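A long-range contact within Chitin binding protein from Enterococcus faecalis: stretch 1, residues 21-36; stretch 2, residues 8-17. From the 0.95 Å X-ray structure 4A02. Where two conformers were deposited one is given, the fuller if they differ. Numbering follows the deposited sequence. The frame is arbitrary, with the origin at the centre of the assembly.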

ATOM      1  N   LEU A  21      -9.726   7.509  10.413  1.00  8.25           N
ATOM      2  CA  LEU A  21      -9.510   6.538  11.462  0.50  9.30           C
ATOM      3  C   LEU A  21      -8.066   6.493  11.908  1.00  7.76           C
ATOM      4  O   LEU A  21      -7.810   6.498  13.097  1.00  9.99           O
ATOM      5  CB  LEU A  21      -9.814   5.052  11.166  0.50  9.97           C
ATOM      6  CG  LEU A  21     -11.300   4.750  11.160  0.50 13.45           C
ATOM      7  CD1 LEU A  21     -11.471   3.350  10.576  0.50 20.26           C
ATOM      8  CD2 LEU A  21     -11.966   4.789  12.530  0.50 21.94           C
ATOM      9  N   ASN A  22      -7.088   6.458  10.988  1.00  6.60           N
ATOM     10  CA  ASN A  22      -5.699   6.606  11.387  1.00  6.21           C
ATOM     11  C   ASN A  22      -5.431   8.060  11.743  1.00  6.60           C
ATOM     12  O   ASN A  22      -6.032   8.968  11.167  1.00  8.52           O
ATOM     13  CB  ASN A  22      -4.739   6.166  10.292  1.00  5.79           C
ATOM     14  CG  ASN A  22      -4.569   4.683  10.181  1.00  5.45           C
ATOM     15  OD1 ASN A  22      -4.749   3.934  11.162  1.00  6.74           O
ATOM     16  ND2 ASN A  22      -4.148   4.218   9.015  1.00  5.48           N
ATOM     17  N   THR A  23      -4.495   8.247  12.669  1.00  6.54           N
ATOM     18  CA  THR A  23      -4.036   9.568  13.059  1.00  6.55           C
ATOM     19  C   THR A  23      -2.623   9.830  12.574  1.00  6.09           C
ATOM     20  O   THR A  23      -1.829   8.916  12.330  1.00  7.10           O
ATOM     21  CB  THR A  23      -4.183   9.757  14.580  1.00  9.58           C
ATOM     22  OG1 THR A  23      -3.423   8.764  15.211  1.00 12.39           O
ATOM     23  CG2 THR A  23      -5.637   9.787  14.985  1.00 14.12           C
ATOM     24  N   ASN A  24      -2.330  11.109  12.440  1.00  5.81           N
ATOM     25  CA  ASN A  24      -1.015  11.628  12.043  1.00  5.51           C
ATOM     26  C   ASN A  24      -0.385  10.846  10.906  1.00  5.51           C
ATOM     27  O   ASN A  24       0.614  10.129  11.053  1.00  5.96           O
ATOM     28  CB  ASN A  24      -0.071  11.768  13.212  1.00  5.85           C
ATOM     29  CG  ASN A  24       1.186  12.504  12.805  1.00  6.30           C
ATOM     30  OD1 ASN A  24       1.198  13.199  11.777  1.00  7.18           O
ATOM     31  ND2 ASN A  24       2.238  12.361  13.596  1.00  7.03           N
ATOM     32  N   VAL A  25      -0.930  11.057   9.699  1.00  5.87           N
ATOM     33  CA  VAL A  25      -0.403  10.489   8.477  1.00  6.00           C
ATOM     34  C   VAL A  25       0.235  11.598   7.593  1.00  5.86           C
ATOM     35  O   VAL A  25       0.462  11.408   6.389  1.00  6.10           O
ATOM     36  CB  VAL A  25      -1.449   9.714   7.677  1.00  6.07           C
ATOM     37  CG1 VAL A  25      -1.877   8.466   8.435  1.00  6.84           C
ATOM     38  CG2 VAL A  25      -2.634  10.560   7.308  1.00  6.36           C
ATOM     39  N   GLY A  26       0.584  12.738   8.192  1.00  6.01           N
ATOM     40  CA  GLY A  26       1.150  13.820   7.429  1.00  6.23           C
ATOM     41  C   GLY A  26       0.232  14.242   6.310  1.00  5.81           C
ATOM     42  O   GLY A  26      -0.980  14.319   6.454  1.00  6.14           O
ATOM     43  N   ARG A  27       0.846  14.531   5.151  1.00  6.20           N
ATOM     44  CA  ARG A  27       0.093  15.010   3.993  1.00  6.42           C
ATOM     45  C   ARG A  27      -1.000  14.057   3.558  1.00  6.14           C
ATOM     46  O   ARG A  27      -1.929  14.502   2.886  1.00  6.44           O
ATOM     47  CB  ARG A  27       1.011  15.239   2.799  1.00  7.94           C
ATOM     48  CG  ARG A  27       1.913  16.440   2.863  1.00  9.25           C
ATOM     49  CD  ARG A  27       2.917  16.437   1.722  1.00 10.55           C
ATOM     50  NE  ARG A  27       2.235  16.663   0.466  1.00 11.29           N
ATOM     51  CZ  ARG A  27       2.828  16.643  -0.713  1.00 10.47           C
ATOM     52  NH1 ARG A  27       4.106  16.422  -0.818  1.00 11.36           N
ATOM     53  NH2 ARG A  27       2.159  16.858  -1.805  1.00 13.41           N
ATOM     54  N   ALA A  28      -0.900  12.765   3.893  1.00  5.85           N
ATOM     55  CA  ALA A  28      -1.928  11.824   3.455  1.00  5.85           C
ATOM     56  C   ALA A  28      -3.285  12.096   4.029  1.00  5.81           C
ATOM     57  O   ALA A  28      -4.278  11.565   3.542  1.00  6.53           O
ATOM     58  CB  ALA A  28      -1.495  10.395   3.762  1.00  6.55           C
ATOM     59  N   GLN A  29      -3.375  12.939   5.086  1.00  5.50           N
ATOM     60  CA  GLN A  29      -4.687  13.274   5.599  1.00  5.66           C
ATOM     61  C   GLN A  29      -5.487  14.023   4.572  1.00  6.10           C
ATOM     62  O   GLN A  29      -6.738  13.919   4.554  1.00  7.01           O
ATOM     63  CB  GLN A  29      -4.518  14.066   6.899  1.00  5.81           C
ATOM     64  CG  GLN A  29      -5.824  14.449   7.557  1.00  5.98           C
ATOM     65  CD  GLN A  29      -5.600  15.149   8.867  1.00  6.03           C
ATOM     66  OE1 GLN A  29      -4.718  14.790   9.664  1.00  6.30           O
ATOM     67  NE2 GLN A  29      -6.402  16.140   9.178  1.00  8.34           N
ATOM     68  N   TRP A  30      -4.819  14.780   3.709  1.00  5.96           N
ATOM     69  CA  TRP A  30      -5.429  15.592   2.692  1.00  6.67           C
ATOM     70  C   TRP A  30      -5.206  15.059   1.282  1.00  6.73           C
ATOM     71  O   TRP A  30      -6.018  15.378   0.399  1.00  8.87           O
ATOM     72  CB  TRP A  30      -4.938  17.070   2.794  1.00  7.64           C
ATOM     73  CG  TRP A  30      -5.227  17.608   4.176  1.00  7.86           C
ATOM     74  CD1 TRP A  30      -6.377  18.167   4.645  1.00 10.77           C
ATOM     75  CD2 TRP A  30      -4.332  17.589   5.313  1.00  7.49           C
ATOM     76  NE1 TRP A  30      -6.278  18.503   5.963  1.00 11.12           N
ATOM     77  CE2 TRP A  30      -5.012  18.149   6.399  1.00  9.18           C
ATOM     78  CE3 TRP A  30      -3.025  17.143   5.509  1.00  8.05           C
ATOM     79  CZ2 TRP A  30      -4.434  18.275   7.657  1.00 10.65           C
ATOM     80  CZ3 TRP A  30      -2.472  17.283   6.728  1.00  9.82           C
ATOM     81  CH2 TRP A  30      -3.148  17.857   7.794  1.00 11.35           C
ATOM     82  N   GLU A  31      -4.130  14.308   1.061  1.00  6.44           N
ATOM     83  CA  GLU A  31      -3.806  13.851  -0.301  0.50  7.01           C
ATOM     84  C   GLU A  31      -3.263  12.424  -0.239  1.00  6.14           C
ATOM     85  O   GLU A  31      -2.130  12.095  -0.586  1.00  6.82           O
ATOM     86  CB  GLU A  31      -2.806  14.768  -1.003  0.50 10.26           C
ATOM     87  CG  GLU A  31      -2.612  16.164  -0.524  0.50 13.74           C
ATOM     88  CD  GLU A  31      -1.310  16.851  -0.723  0.50 13.31           C
ATOM     89  OE1 GLU A  31      -0.894  17.197  -1.868  0.50 11.75           O
ATOM     90  OE2 GLU A  31      -0.578  17.254   0.240  0.50 12.53           O
ATOM     91  N   PRO A  32      -4.149  11.501   0.145  1.00  6.13           N
ATOM     92  CA  PRO A  32      -3.757  10.087   0.202  1.00  6.45           C
ATOM     93  C   PRO A  32      -3.391   9.501  -1.166  1.00  6.04           C
ATOM     94  O   PRO A  32      -2.726   8.459  -1.218  1.00  6.81           O
ATOM     95  CB  PRO A  32      -5.001   9.401   0.780  1.00  7.40           C
ATOM     96  CG  PRO A  32      -6.126  10.313   0.360  1.00  7.63           C
ATOM     97  CD  PRO A  32      -5.574  11.675   0.537  1.00  6.85           C
ATOM     98  N   GLN A  33      -3.829  10.173  -2.230  1.00  6.32           N
ATOM     99  CA  GLN A  33      -3.607   9.743  -3.598  1.00  6.96           C
ATOM    100  C   GLN A  33      -2.241  10.114  -4.155  1.00  6.97           C
ATOM    101  O   GLN A  33      -1.934   9.756  -5.311  1.00  8.50           O
ATOM    102  CB  GLN A  33      -4.681  10.331  -4.523  1.00  8.06           C
ATOM    103  CG  GLN A  33      -4.574  11.827  -4.789  1.00  8.50           C
ATOM    104  CD  GLN A  33      -5.219  12.715  -3.793  1.00  9.86           C
ATOM    105  OE1 GLN A  33      -5.518  12.325  -2.643  1.00 10.00           O
ATOM    106  NE2 GLN A  33      -5.433  13.976  -4.159  1.00 14.16           N
ATOM    107  N   SER A  34      -1.421  10.849  -3.397  1.00  6.69           N
ATOM    108  CA  SER A  34      -0.232  11.504  -3.943  1.00  7.22           C
ATOM    109  C   SER A  34       1.089  10.905  -3.517  1.00  6.91           C
ATOM    110  O   SER A  34       2.117  11.601  -3.519  1.00  8.22           O
ATOM    111  CB  SER A  34      -0.298  13.003  -3.645  1.00  8.76           C
ATOM    112  OG  SER A  34      -1.468  13.543  -4.158  1.00 10.19           O
ATOM    113  N   ILE A  35       1.108   9.609  -3.193  1.00  6.45           N
ATOM    114  CA  ILE A  35       2.322   8.965  -2.731  1.00  6.36           C
ATOM    115  C   ILE A  35       3.052   8.388  -3.963  1.00  6.67           C
ATOM    116  O   ILE A  35       3.035   7.204  -4.274  1.00  7.78           O
ATOM    117  CB  ILE A  35       2.078   7.954  -1.625  1.00  6.29           C
ATOM    118  CG1 ILE A  35       1.269   8.606  -0.511  1.00  6.77           C
ATOM    119  CG2 ILE A  35       3.391   7.404  -1.123  1.00  7.41           C
ATOM    120  CD1 ILE A  35       0.928   7.671   0.635  1.00  7.64           C
ATOM    121  N   GLU A  36       3.680   9.324  -4.684  1.00  7.62           N
ATOM    122  CA  GLU A  36       4.235   9.141  -6.017  1.00  8.39           C
ATOM    123  C   GLU A  36       5.776   9.202  -5.949  1.00  8.27           C
ATOM    124  O   GLU A  36       6.308  10.225  -5.483  1.00  9.65           O
ATOM    125  CB  GLU A  36       3.717  10.241  -6.978  1.00  8.70           C
ATOM    126  CG  GLU A  36       4.159  10.049  -8.383  1.00 10.14           C
ATOM    127  CD  GLU A  36       3.700  11.092  -9.336  1.00 11.23           C
ATOM    128  OE1 GLU A  36       3.015  12.078  -8.935  1.00 15.60           O
ATOM    129  OE2 GLU A  36       3.931  10.950 -10.561  1.00 12.71           O
TER
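Stretch 2 8-17: GSRAFFGSSA

Stretch 2 forms a short, weakly bonded helix over about residues 10-13; stretch 1 is loop and turn with a 3-10 segment at 27-29. Asn 22 lies near Gly 14 (CA to CA 4.3 Å), Gln 29 near Ser 15 (CA to CA 4.1 Å) and Pro 32 near Ala 11 (CA to CA 5.1 Å), so from Gln 29 to Pro 32 stretch 1 runs back against the sequence of stretch 2. Ser 9 caps the helix: its OG accepts from Phe 12 N at 2.9 Å. Arg 10 O accepts from Asn 22 ND2 at 3.0 Å, a nearly straight bond that Asn 22, its CA-to-CB bond pointing toward stretch 2, is long enough to make. Ala 11 is the hydrophobic centre. Its CB lies 3.7 Å from Ala 28 CB, 3.8 Å from Ile 35 CD1 and 4.1 Å from Pro 32 CB, so a small methyl packs closely among all three. Phe 12 points away. Phe 13 O accepts from Asn 22 N at 3.0 Å and, weakly, from Leu 21 N at 2.8 Å, while its ring meets Leu 21 obliquely. Gly 14 suits its tight place, since a CB there would clash with Val 25 CG2. A water donates to both Gly 14 O and Asn 22 O. Ser 15 CA lies 3.4 Å from Gln 29 O. Through a second water Ser 16 N reaches Gln 29 O.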

ATOM      1  N   GLY A   8      -8.548  -0.936   3.438  1.00  5.42           N
ATOM      2  CA  GLY A   8      -8.138   0.434   3.388  1.00  5.56           C
ATOM      3  C   GLY A   8      -6.647   0.593   3.628  1.00  5.18           C
ATOM      4  O   GLY A   8      -6.100   0.025   4.583  1.00  5.23           O
ATOM      5  N   SER A   9      -5.975   1.409   2.804  1.00  5.13           N
ATOM      6  CA  SER A   9      -4.556   1.620   3.034  1.00  5.09           C
ATOM      7  C   SER A   9      -4.337   2.517   4.234  1.00  4.71           C
ATOM      8  O   SER A   9      -5.232   3.159   4.783  1.00  5.14           O
ATOM      9  CB  SER A   9      -3.870   2.200   1.827  1.00  5.15           C
ATOM     10  OG  SER A   9      -4.175   3.591   1.718  1.00  5.32           O
ATOM     11  N   ARG A  10      -3.070   2.583   4.653  1.00  4.89           N
ATOM     12  CA  ARG A  10      -2.706   3.385   5.812  1.00  4.79           C
ATOM     13  C   ARG A  10      -3.030   4.856   5.551  1.00  4.89           C
ATOM     14  O   ARG A  10      -3.602   5.565   6.389  1.00  5.29           O
ATOM     15  CB  ARG A  10      -1.250   3.127   6.137  1.00  5.12           C
ATOM     16  CG  ARG A  10      -0.751   3.808   7.400  1.00  5.19           C
ATOM     17  CD  ARG A  10       0.732   3.604   7.590  1.00  5.42           C
ATOM     18  NE  ARG A  10       1.030   2.204   7.908  1.00  5.36           N
ATOM     19  CZ  ARG A  10       2.262   1.746   8.050  1.00  5.38           C
ATOM     20  NH1 ARG A  10       3.289   2.537   7.848  1.00  6.00           N
ATOM     21  NH2 ARG A  10       2.463   0.467   8.355  1.00  6.09           N
ATOM     22  N   ALA A  11      -2.643   5.318   4.353  1.00  5.07           N
ATOM     23  CA  ALA A  11      -2.964   6.679   3.913  1.00  5.17           C
ATOM     24  C   ALA A  11      -4.453   6.884   3.789  1.00  5.24           C
ATOM     25  O   ALA A  11      -5.003   7.911   4.242  1.00  5.87           O
ATOM     26  CB  ALA A  11      -2.238   6.941   2.593  1.00  5.89           C
ATOM     27  N   PHE A  12      -5.144   5.942   3.131  1.00  5.42           N
ATOM     28  CA  PHE A  12      -6.597   6.046   2.971  1.00  5.81           C
ATOM     29  C   PHE A  12      -7.293   6.245   4.293  1.00  5.25           C
ATOM     30  O   PHE A  12      -8.108   7.164   4.464  1.00  5.75           O
ATOM     31  CB  PHE A  12      -7.089   4.781   2.284  1.00  6.02           C
ATOM     32  CG  PHE A  12      -8.583   4.613   2.208  1.00  6.24           C
ATOM     33  CD1 PHE A  12      -9.324   5.276   1.219  1.00  7.57           C
ATOM     34  CD2 PHE A  12      -9.255   3.770   3.067  1.00  6.85           C
ATOM     35  CE1 PHE A  12     -10.672   5.046   1.084  1.00  8.74           C
ATOM     36  CE2 PHE A  12     -10.631   3.542   2.925  1.00  7.80           C
ATOM     37  CZ  PHE A  12     -11.310   4.185   1.930  1.00  7.94           C
ATOM     38  N   PHE A  13      -6.987   5.389   5.288  1.00  5.44           N
ATOM     39  CA  PHE A  13      -7.641   5.480   6.583  1.00  5.44           C
ATOM     40  C   PHE A  13      -7.274   6.752   7.338  1.00  5.63           C
ATOM     41  O   PHE A  13      -8.001   7.126   8.261  1.00  6.82           O
ATOM     42  CB  PHE A  13      -7.367   4.265   7.420  1.00  6.11           C
ATOM     43  CG  PHE A  13      -8.249   3.057   7.135  1.00  6.31           C
ATOM     44  CD1 PHE A  13      -9.588   3.148   6.898  1.00  8.67           C
ATOM     45  CD2 PHE A  13      -7.698   1.795   7.127  1.00  8.13           C
ATOM     46  CE1 PHE A  13     -10.413   2.040   6.725  1.00  9.32           C
ATOM     47  CE2 PHE A  13      -8.548   0.676   6.967  1.00 10.08           C
ATOM     48  CZ  PHE A  13      -9.856   0.824   6.774  1.00  9.04           C
ATOM     49  N   GLY A  14      -6.173   7.413   6.993  1.00  5.68           N
ATOM     50  CA  GLY A  14      -5.858   8.691   7.609  1.00  5.85           C
ATOM     51  C   GLY A  14      -6.524   9.887   6.960  1.00  6.22           C
ATOM     52  O   GLY A  14      -6.305  11.002   7.442  1.00  7.88           O
ATOM     53  N   SER A  15      -7.275   9.693   5.903  1.00  6.59           N
ATOM     54  CA  SER A  15      -7.885  10.756   5.125  1.00  7.47           C
ATOM     55  C   SER A  15      -9.389  10.740   5.306  1.00  7.79           C
ATOM     56  O   SER A  15      -9.966   9.781   5.812  1.00  7.75           O
ATOM     57  CB  SER A  15      -7.562  10.572   3.650  1.00  7.75           C
ATOM     58  OG  SER A  15      -8.334   9.544   3.049  1.00  7.31           O
ATOM     59  N   SER A  16     -10.062  11.767   4.793  1.00  9.84           N
ATOM     60  CA  SER A  16     -11.526  11.771   4.832  1.00 12.01           C
ATOM     61  C   SER A  16     -12.068  10.640   3.996  1.00 11.16           C
ATOM     62  O   SER A  16     -13.166  10.150   4.328  1.00 13.25           O
ATOM     63  CB  SER A  16     -12.096  13.110   4.294  1.00 18.61           C
ATOM     64  OG  SER A  16     -12.257  12.834   2.916  1.00 40.14           O
ATOM     65  N   ALA A  17     -11.404  10.215   2.949  1.00 11.50           N
ATOM     66  CA  ALA A  17     -11.902   9.104   2.141  1.00 12.07           C
ATOM     67  C   ALA A  17     -12.037   7.834   2.957  1.00 10.30           C
ATOM     68  O   ALA A  17     -12.873   6.965   2.635  1.00 10.91           O
ATOM     69  CB  ALA A  17     -10.993   8.913   0.915  1.00 13.29           C
TER
HETATM   70  O   HOH W   1      -6.433  11.410  10.108  1.00 17.80           O
HETATM   71  O   HOH W   2      -8.912  13.897   2.886  1.00 25.32           O